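Guanine nucleotide exchange protein (Legionella pneumophila, PDB 1XSZ) probably acts as a guanine nucleotide exchange factor for ADP-ribosylation factors, combining a Sec7 domain with a C-terminal domain that caps the active site. Local coordinates at residues A77-M82 / V113-G118; P203-T208 / D308-A313; N167-G170 / G175-D178. All coordinates share one frame; numbering follows the deposited sequence.

Contact 1: A77-M82 / V113-G118; sequences AFTSQM and VQSFSG
Thr79 and Ser115 join two helices of the all-helical Sec7 domain, 69-80 and 106-123, through their hydroxyl groups. Thr79 OG1 and Ser115 OG are hydrogen-bonded at 2.8 Å. Both side chains leave their backbones toward the facing helix, which lets such short groups span the gap where the backbones are nearest, 6.7 Å between Thr79 CA and Phe116 CA. In Ser115 the hydroxyl lies opposite the backbone N (chi1 -178°), a placement that directs OG to Thr79 OG1. In Thr79 the hydroxyl sits beside the backbone N (chi1 -58°), where it also makes a weak hydrogen bond to Leu75 O one turn earlier; its methyl CG2 takes the position opposite that N. This apolar branch lies by the Ser115 part of the facing helix turn, with Thr79 CG2 3.8 Å from Ser115 O. Thr79 is buried, and its side chain also packs on Phe84 and Phe96, whose rings meet the Phe116 ring. The buried area of 104 Å² marks a narrow junction. Beside the hydroxyl pair, Thr79 CG2 just grazes the next residue, 4.3 Å from Phe116 CA.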
# COMPACT_ATOMS: atom_id res chain seq x y z
N ALA A 77 3.48 -15.21 8.36
CA ALA A 77 3.63 -15.64 9.75
C ALA A 77 2.80 -14.74 10.67
O ALA A 77 2.13 -15.21 11.58
CB ALA A 77 5.10 -15.60 10.16
N PHE A 78 2.85 -13.43 10.41
CA PHE A 78 2.11 -12.45 11.20
C PHE A 78 0.62 -12.76 11.22
O PHE A 78 -0.01 -12.76 12.27
CB PHE A 78 2.37 -11.05 10.63
CG PHE A 78 1.69 -9.94 11.39
CD1 PHE A 78 0.44 -9.48 11.01
CD2 PHE A 78 2.33 -9.34 12.48
CE1 PHE A 78 -0.18 -8.44 11.70
CE2 PHE A 78 1.72 -8.30 13.17
CZ PHE A 78 0.47 -7.84 12.78
N THR A 79 0.06 -13.02 10.05
CA THR A 79 -1.36 -13.32 9.96
C THR A 79 -1.69 -14.71 10.53
O THR A 79 -2.75 -14.90 11.13
CB THR A 79 -1.84 -13.20 8.51
OG1 THR A 79 -1.55 -11.88 8.04
CG2 THR A 79 -3.33 -13.45 8.41
N SER A 80 -0.78 -15.66 10.36
CA SER A 80 -0.99 -17.01 10.87
C SER A 80 -1.01 -17.02 12.39
O SER A 80 -1.62 -17.90 13.01
CB SER A 80 0.12 -17.94 10.36
OG SER A 80 0.06 -18.08 8.95
N GLN A 81 -0.35 -16.04 13.00
CA GLN A 81 -0.29 -15.94 14.45
C GLN A 81 -1.55 -15.34 15.05
O GLN A 81 -1.69 -15.25 16.27
CB GLN A 81 0.95 -15.12 14.86
CG GLN A 81 2.26 -15.83 14.55
CD GLN A 81 3.47 -14.92 14.59
OE1 GLN A 81 3.35 -13.72 14.80
NE2 GLN A 81 4.64 -15.50 14.38
N MET A 82 -2.49 -14.94 14.19
CA MET A 82 -3.76 -14.38 14.63
C MET A 82 -4.77 -15.51 14.70
O MET A 82 -4.74 -16.43 13.88
CB MET A 82 -4.24 -13.30 13.66
CG MET A 82 -3.32 -12.09 13.60
SD MET A 82 -3.85 -10.85 12.41
CE MET A 82 -5.21 -10.09 13.27
N VAL A 113 -4.99 -7.73 2.28
CA VAL A 113 -6.27 -8.42 2.10
C VAL A 113 -6.05 -9.87 1.63
O VAL A 113 -6.74 -10.79 2.07
CB VAL A 113 -7.17 -7.65 1.11
CG1 VAL A 113 -8.45 -8.44 0.82
CG2 VAL A 113 -7.52 -6.29 1.70
N GLN A 114 -5.07 -10.07 0.75
CA GLN A 114 -4.77 -11.42 0.27
C GLN A 114 -4.25 -12.30 1.40
O GLN A 114 -4.53 -13.50 1.44
CB GLN A 114 -3.73 -11.36 -0.85
CG GLN A 114 -4.26 -10.79 -2.16
CD GLN A 114 -3.18 -10.64 -3.21
OE1 GLN A 114 -2.46 -11.59 -3.52
NE2 GLN A 114 -3.06 -9.44 -3.76
N SER A 115 -3.49 -11.72 2.32
CA SER A 115 -2.96 -12.48 3.44
C SER A 115 -4.11 -12.96 4.32
O SER A 115 -4.17 -14.13 4.73
CB SER A 115 -2.00 -11.61 4.26
OG SER A 115 -1.44 -12.36 5.33
N PHE A 116 -5.04 -12.06 4.62
CA PHE A 116 -6.20 -12.43 5.42
C PHE A 116 -7.01 -13.54 4.75
O PHE A 116 -7.37 -14.52 5.40
CB PHE A 116 -7.13 -11.24 5.63
CG PHE A 116 -8.48 -11.63 6.15
CD1 PHE A 116 -8.66 -11.94 7.49
CD2 PHE A 116 -9.55 -11.78 5.27
CE1 PHE A 116 -9.90 -12.39 7.95
CE2 PHE A 116 -10.78 -12.23 5.72
CZ PHE A 116 -10.96 -12.54 7.06
N SER A 117 -7.30 -13.37 3.47
CA SER A 117 -8.09 -14.36 2.74
C SER A 117 -7.47 -15.75 2.80
O SER A 117 -8.17 -16.74 2.96
CB SER A 117 -8.27 -13.92 1.28
OG SER A 117 -7.04 -13.87 0.59
N GLY A 118 -6.15 -15.81 2.67
CA GLY A 118 -5.48 -17.10 2.72
C GLY A 118 -5.54 -17.72 4.10
O GLY A 118 -5.77 -18.93 4.24

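Contact 2: P203-T208 / D308-A313; sequences PGYELT and DLAAKA
The packing of helix 306-315 against the antiparallel sheet of the capping domain includes a contact in which strand 204-208 reaches the helix through the side chain of Tyr205, which meets Ala310 and Ala311. The strand and the helix are well separated here, Tyr205 CA lying 8.2 Å from Ala311 CA, and the phenol ring bridges that distance. Its CG stands beside the backbone N, opposite the carbonyl carbon (chi1 -54°), while the CB itself already points at the helix. The two alanines meet different parts of the ring. Ala310 CB lies at the edge, in the ring plane, 4.0 Å from Tyr205 CE2. The peptide joining the alanines comes up obliquely, with Ala310 C 3.9 Å from Tyr205 CE2, and the ring thus touches the helix backbone as well as the methyl groups. Further out, Ala311 CB approaches Tyr205 OH to 3.5 Å. In the alpha-beta layering of this domain, strand 204-208 pairs with strands 295-300 and 323-325 on its two sides, and Ala310 also touches Ile298 and Pro300 of the former. Helix 332-351 completes the surroundings of the ring: Ala338 touches both Tyr205 and Ala311. All three residues of the contact are buried, and the polar end of the phenol is satisfied in that same helix, where Tyr205 OH is hydrogen-bonded to Leu335 O.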
# COMPACT_ATOMS: atom_id res chain seq x y z
N PRO A 203 5.40 6.44 2.11
CA PRO A 203 6.82 6.56 1.79
C PRO A 203 7.07 7.27 0.46
O PRO A 203 6.29 7.12 -0.49
CB PRO A 203 7.30 5.10 1.76
CG PRO A 203 6.36 4.41 2.69
CD PRO A 203 5.03 5.03 2.38
N GLY A 204 8.15 8.04 0.42
CA GLY A 204 8.52 8.74 -0.80
C GLY A 204 8.01 10.16 -0.91
O GLY A 204 7.82 10.85 0.09
N TYR A 205 7.80 10.60 -2.15
CA TYR A 205 7.30 11.93 -2.44
C TYR A 205 5.82 11.85 -2.79
O TYR A 205 5.43 11.05 -3.65
CB TYR A 205 8.01 12.54 -3.66
CG TYR A 205 9.52 12.55 -3.61
CD1 TYR A 205 10.19 13.50 -2.85
CD2 TYR A 205 10.27 11.64 -4.34
CE1 TYR A 205 11.58 13.54 -2.82
CE2 TYR A 205 11.65 11.66 -4.32
CZ TYR A 205 12.31 12.62 -3.56
OH TYR A 205 13.68 12.65 -3.56
N GLU A 206 5.00 12.66 -2.14
CA GLU A 206 3.59 12.68 -2.49
C GLU A 206 3.20 14.07 -2.93
O GLU A 206 3.48 15.05 -2.24
CB GLU A 206 2.68 12.27 -1.33
CG GLU A 206 1.21 12.23 -1.77
CD GLU A 206 0.23 11.91 -0.67
OE1 GLU A 206 -0.97 11.73 -0.99
OE2 GLU A 206 0.63 11.84 0.51
N LEU A 207 2.58 14.14 -4.10
CA LEU A 207 2.07 15.40 -4.61
C LEU A 207 0.56 15.23 -4.55
O LEU A 207 0.01 14.22 -5.01
CB LEU A 207 2.51 15.63 -6.06
CG LEU A 207 4.01 15.77 -6.28
CD1 LEU A 207 4.61 14.42 -6.66
CD2 LEU A 207 4.29 16.80 -7.38
N THR A 208 -0.13 16.19 -3.96
CA THR A 208 -1.57 16.13 -3.87
C THR A 208 -2.10 17.50 -3.52
O THR A 208 -1.62 18.14 -2.58
CB THR A 208 -2.03 15.09 -2.81
OG1 THR A 208 -3.46 15.05 -2.79
CG2 THR A 208 -1.52 15.44 -1.41
N ASP A 308 17.97 9.66 -7.28
CA ASP A 308 18.03 10.77 -8.22
C ASP A 308 16.94 10.66 -9.29
O ASP A 308 16.38 11.67 -9.72
CB ASP A 308 19.41 10.83 -8.88
CG ASP A 308 20.51 11.10 -7.88
OD1 ASP A 308 20.36 12.05 -7.08
OD2 ASP A 308 21.52 10.37 -7.89
N LEU A 309 16.62 9.44 -9.71
CA LEU A 309 15.59 9.24 -10.72
C LEU A 309 14.23 9.66 -10.16
O LEU A 309 13.46 10.37 -10.81
CB LEU A 309 15.54 7.77 -11.16
CG LEU A 309 14.44 7.40 -12.15
CD1 LEU A 309 14.55 8.24 -13.42
CD2 LEU A 309 14.54 5.92 -12.49
N ALA A 310 13.93 9.23 -8.94
CA ALA A 310 12.67 9.58 -8.30
C ALA A 310 12.59 11.09 -8.06
O ALA A 310 11.55 11.72 -8.30
CB ALA A 310 12.52 8.82 -6.99
N ALA A 311 13.69 11.67 -7.60
CA ALA A 311 13.74 13.11 -7.32
C ALA A 311 13.52 13.93 -8.59
O ALA A 311 12.86 14.96 -8.55
CB ALA A 311 15.08 13.47 -6.68
N LYS A 312 14.09 13.47 -9.70
CA LYS A 312 13.92 14.18 -10.97
C LYS A 312 12.46 14.16 -11.40
O LYS A 312 11.93 15.18 -11.85
CB LYS A 312 14.79 13.54 -12.05
CG LYS A 312 16.27 13.78 -11.88
CD LYS A 312 17.07 13.12 -12.99
CE LYS A 312 18.57 13.28 -12.75
NZ LYS A 312 19.37 12.61 -13.81
N ALA A 313 11.82 13.01 -11.28
CA ALA A 313 10.42 12.92 -11.66
C ALA A 313 9.58 13.87 -10.80
O ALA A 313 8.76 14.63 -11.31
CB ALA A 313 9.92 11.49 -11.52

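Contact 3: N167-G170 / G175-D178; sequences NLRG and GDFD
Asp176 OD1 accepts a short hydrogen bond from Gly170 N, 2.6 Å long with an N-H...O angle of 155°. The amide meets this oxygen nearly along the carboxylate C-O axis, and Arg169 CA lies 3.4 Å from Asp176 OD1 as well. With CG beside its own backbone N (chi1 -55°), the aspartate brings its carboxylate across to the other arm of the loop. Gly170 has positive phi (73°), and Gly170 CA lies 3.0 Å from Gly175 O, a tight approach of the two arms. These contacts cross the loop that links helix 161-167 to helix 179-191 in the Sec7 domain. A water adds a second bridge: it accepts from Phe177 N at 2.8 Å and donates a weak bond to Leu168 O. On the apolar side, Leu168 CB rests 4.2 Å from Phe177 CD2, while Leu168 O approaches the same ring obliquely. Both of these side chains are buried, touching Leu182 of helix 179-191 and, through Leu136 and Ala133 respectively, helix 131-149. Asp176 is exposed, and its backbone O receives a further hydrogen bond from Asn172 ND2 within the loop.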
# COMPACT_ATOMS: atom_id res chain seq x y z
N ASN A 167 -24.41 -10.42 -8.08
CA ASN A 167 -23.06 -10.08 -8.50
C ASN A 167 -21.98 -11.10 -8.14
O ASN A 167 -20.95 -11.18 -8.82
CB ASN A 167 -22.69 -8.70 -7.96
CG ASN A 167 -23.27 -7.58 -8.81
OD1 ASN A 167 -22.75 -7.29 -9.89
ND2 ASN A 167 -24.34 -6.96 -8.34
N LEU A 168 -22.20 -11.88 -7.09
CA LEU A 168 -21.22 -12.88 -6.69
C LEU A 168 -21.46 -14.27 -7.25
O LEU A 168 -20.77 -15.22 -6.89
CB LEU A 168 -21.12 -12.96 -5.16
CG LEU A 168 -20.46 -11.75 -4.48
CD1 LEU A 168 -20.34 -12.01 -2.99
CD2 LEU A 168 -19.08 -11.52 -5.08
N ARG A 169 -22.45 -14.39 -8.14
CA ARG A 169 -22.74 -15.69 -8.75
C ARG A 169 -21.48 -16.22 -9.41
O ARG A 169 -20.79 -15.49 -10.12
CB ARG A 169 -23.84 -15.55 -9.81
CG ARG A 169 -25.22 -15.25 -9.26
CD ARG A 169 -26.20 -15.03 -10.40
NE ARG A 169 -27.56 -14.78 -9.92
CZ ARG A 169 -28.56 -14.41 -10.70
NH1 ARG A 169 -28.37 -14.24 -12.00
NH2 ARG A 169 -29.77 -14.21 -10.18
N GLY A 170 -21.18 -17.50 -9.17
CA GLY A 170 -20.01 -18.12 -9.76
C GLY A 170 -18.69 -17.67 -9.15
O GLY A 170 -17.62 -18.04 -9.63
N GLY A 175 -18.51 -21.91 -8.49
CA GLY A 175 -19.85 -22.13 -7.98
C GLY A 175 -20.34 -20.90 -7.24
O GLY A 175 -19.73 -19.84 -7.33
N ASP A 176 -21.45 -21.03 -6.52
CA ASP A 176 -21.99 -19.90 -5.77
C ASP A 176 -21.76 -20.05 -4.28
O ASP A 176 -21.49 -21.15 -3.79
CB ASP A 176 -23.50 -19.76 -6.00
CG ASP A 176 -23.87 -19.66 -7.47
OD1 ASP A 176 -23.12 -19.04 -8.24
OD2 ASP A 176 -24.93 -20.21 -7.84
N PHE A 177 -21.84 -18.93 -3.58
CA PHE A 177 -21.71 -18.92 -2.12
C PHE A 177 -23.13 -19.20 -1.64
O PHE A 177 -24.09 -18.87 -2.34
CB PHE A 177 -21.27 -17.54 -1.62
CG PHE A 177 -19.88 -17.16 -2.04
CD1 PHE A 177 -18.77 -17.68 -1.38
CD2 PHE A 177 -19.68 -16.27 -3.09
CE1 PHE A 177 -17.48 -17.34 -1.77
CE2 PHE A 177 -18.39 -15.92 -3.49
CZ PHE A 177 -17.29 -16.45 -2.83
N ASP A 178 -23.27 -19.79 -0.46
CA ASP A 178 -24.60 -20.07 0.07
C ASP A 178 -25.37 -18.76 0.22
O ASP A 178 -24.84 -17.77 0.74
CB ASP A 178 -24.50 -20.78 1.42
CG ASP A 178 -24.10 -22.23 1.29
OD1 ASP A 178 -23.97 -22.91 2.33
OD2 ASP A 178 -23.92 -22.70 0.14
O HOH W 1 -22.37 -16.67 -5.13

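Contacts 1 and 3 belong to the Sec7 domain and contact 2 to the capping domain. Along the chain they come in the order 1, 3, 2, none enclosing another. Contact 1 joins helices 69-80 and 106-123; contact 3 crosses a loop 24 Å away between centres. Helix 131-149 touches both neighbourhoods along one stretch, segment 113-118 through Tyr135, Ala138 and Ile142, contact 3 through Ala133, Leu136, Leu137 and Gln140. Contact 2 ties helix 306-315 to the six-stranded sheet, its centre 31 Å from contact 1 and 43 Å from contact 3, across the chain's centre from each. Each contact is thus local to one domain, whereas Gln114 on Lys251 and Pro203 on Glu105 link the two parts of the chain.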